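Local coordinates for PRO-PRO endopeptidase (Paenibacillus alvei, PDB 6FPC), which cleaves peptide bonds between two prolines as a secreted, zinc-dependent endopeptidase, and may regulate bacterial adhesion by cutting a cell-surface protein at PLP-PVP motifs, at residues 38-43 / 119-124. Residues are numbered along the deposited sequence; the frame is centred on the assembly and turned at random.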
loop_
_atom_site.group_PDB
_atom_site.type_symbol
_atom_site.label_atom_id
_atom_site.label_comp_id
_atom_site.label_asym_id
_atom_site.label_seq_id
_atom_site.Cartn_x
_atom_site.Cartn_y
_atom_site.Cartn_z
ATOM N N LEU A 38 3.898 0.262 12.843
ATOM C CA LEU A 38 3.292 1.603 12.759
ATOM C C LEU A 38 4.135 2.633 13.550
ATOM O O LEU A 38 4.384 3.737 13.050
ATOM C CB LEU A 38 1.826 1.588 13.233
ATOM C CG LEU A 38 0.839 0.770 12.372
ATOM C CD1 LEU A 38 -0.481 0.526 13.119
ATOM C CD2 LEU A 38 0.578 1.444 11.028
ATOM N N ASP A 39 4.626 2.238 14.735
ATOM C CA ASP A 39 5.493 3.056 15.602
ATOM C C ASP A 39 6.767 3.446 14.851
ATOM O O ASP A 39 7.138 4.629 14.797
ATOM C CB ASP A 39 5.848 2.291 16.891
ATOM C CG ASP A 39 4.722 2.155 17.909
ATOM O OD1 ASP A 39 4.918 1.440 18.919
ATOM O OD2 ASP A 39 3.645 2.766 17.700
ATOM N N ALA A 40 7.403 2.442 14.222
ATOM C CA ALA A 40 8.613 2.607 13.434
ATOM C C ALA A 40 8.360 3.557 12.263
ATOM O O ALA A 40 9.181 4.438 12.021
ATOM C CB ALA A 40 9.098 1.253 12.942
ATOM N N LEU A 41 7.198 3.439 11.581
ATOM C CA LEU A 41 6.846 4.358 10.486
ATOM C C LEU A 41 6.828 5.807 10.975
ATOM O O LEU A 41 7.437 6.678 10.346
ATOM C CB LEU A 41 5.469 4.018 9.902
ATOM C CG LEU A 41 5.416 2.961 8.837
ATOM C CD1 LEU A 41 3.969 2.680 8.486
ATOM C CD2 LEU A 41 6.235 3.375 7.587
ATOM N N TYR A 42 6.135 6.056 12.098
ATOM C CA TYR A 42 6.046 7.383 12.690
ATOM C C TYR A 42 7.423 7.952 13.057
ATOM O O TYR A 42 7.639 9.141 12.846
ATOM C CB TYR A 42 5.126 7.390 13.922
ATOM C CG TYR A 42 4.820 8.789 14.406
ATOM C CD1 TYR A 42 3.823 9.553 13.805
ATOM C CD2 TYR A 42 5.559 9.371 15.435
ATOM C CE1 TYR A 42 3.528 10.840 14.251
ATOM C CE2 TYR A 42 5.291 10.670 15.872
ATOM C CZ TYR A 42 4.263 11.394 15.286
ATOM O OH TYR A 42 3.986 12.670 15.701
ATOM N N SER A 43 8.347 7.122 13.593
ATOM C CA SER A 43 9.691 7.592 13.960
ATOM C C SER A 43 10.525 8.098 12.748
ATOM O O SER A 43 11.443 8.893 12.950
ATOM C CB SER A 43 10.461 6.521 14.734
ATOM O OG SER A 43 10.921 5.500 13.863
ATOM N N ARG A 119 10.472 0.213 2.432
ATOM C CA ARG A 119 11.559 1.178 2.201
ATOM C C ARG A 119 12.209 1.728 3.427
ATOM O O ARG A 119 13.443 1.802 3.493
ATOM C CB ARG A 119 11.066 2.371 1.353
ATOM C CG ARG A 119 11.335 2.203 -0.130
ATOM C CD ARG A 119 10.677 3.313 -0.915
ATOM N NE ARG A 119 11.439 4.562 -0.847
ATOM C CZ ARG A 119 11.121 5.658 -1.530
ATOM N NH1 ARG A 119 10.066 5.662 -2.340
ATOM N NH2 ARG A 119 11.862 6.752 -1.419
ATOM N N LEU A 120 11.385 2.187 4.373
ATOM C CA LEU A 120 11.862 2.959 5.526
ATOM C C LEU A 120 11.950 2.241 6.847
ATOM O O LEU A 120 12.630 2.743 7.743
ATOM C CB LEU A 120 10.974 4.198 5.670
ATOM C CG LEU A 120 10.801 5.043 4.393
ATOM C CD1 LEU A 120 9.904 6.200 4.645
ATOM C CD2 LEU A 120 12.154 5.588 3.869
ATOM N N VAL A 121 11.298 1.090 6.980
ATOM C CA VAL A 121 11.341 0.321 8.218
ATOM C C VAL A 121 12.195 -0.938 8.074
ATOM O O VAL A 121 13.031 -1.204 8.945
ATOM C CB VAL A 121 9.924 0.013 8.797
ATOM C CG1 VAL A 121 10.003 -0.898 10.033
ATOM C CG2 VAL A 121 9.167 1.304 9.127
ATOM N N LEU A 122 12.007 -1.683 6.972
ATOM C CA LEU A 122 12.641 -2.989 6.768
ATOM C C LEU A 122 13.846 -3.032 5.801
ATOM O O LEU A 122 14.202 -4.117 5.330
ATOM C CB LEU A 122 11.550 -3.997 6.321
ATOM C CG LEU A 122 10.354 -4.202 7.281
ATOM C CD1 LEU A 122 9.273 -5.057 6.633
ATOM C CD2 LEU A 122 10.780 -4.767 8.634
ATOM N N ASN A 123 14.504 -1.887 5.549
ATOM C CA ASN A 123 15.723 -1.817 4.709
ATOM C C ASN A 123 15.532 -2.464 3.346
ATOM O O ASN A 123 16.411 -3.203 2.888
ATOM C CB ASN A 123 16.924 -2.485 5.414
ATOM C CG ASN A 123 17.156 -2.054 6.834
ATOM O OD1 ASN A 123 16.767 -2.734 7.804
ATOM N ND2 ASN A 123 17.817 -0.926 6.980
ATOM N N GLU A 124 14.360 -2.242 2.725
ATOM C CA GLU A 124 14.029 -2.853 1.423
ATOM C C GLU A 124 14.123 -4.380 1.461
ATOM O O GLU A 124 14.791 -4.997 0.634
ATOM C CB GLU A 124 14.869 -2.265 0.282
ATOM C CG GLU A 124 14.606 -0.784 0.076
ATOM C CD GLU A 124 15.298 -0.161 -1.120
ATOM O OE1 GLU A 124 15.438 1.079 -1.119
ATOM O OE2 GLU A 124 15.680 -0.893 -2.063
#
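V121 packs CG1 and CG2 against A40, and CG2 also against L41, joining the helix that carries the HExxH zinc motif, 108-121, to helix 35-43 in this M34-family metalloprotease. The backbones come closest at A40 and V121, with their CA atoms 6.3 Å apart. The CB of A40 points toward the valine and sits against both of its branches: it lies 3.7 Å from V121 CG1 and 3.8 Å from V121 CG2. Chi1 of V121 is 175°, which turns CG1 anti to the backbone N and CG2 anti to the carbonyl carbon, and it is CG2 that extends the contact to L41. The leucine and valine side chains cross at about a right angle. L41 is buried, and beyond V121 it packs on T113, A116 and V117, one face of the zinc-binding helix; its side chain is about 9 Å from that of the zinc ligand H115. Within helix 35-43, S43 OG donates a 2.7 Å hydrogen bond to A40 O. At the meeting point with L41, V121 CG2 rests 3.9 Å from the leucine CD2 and 3.8 Å from its backbone N.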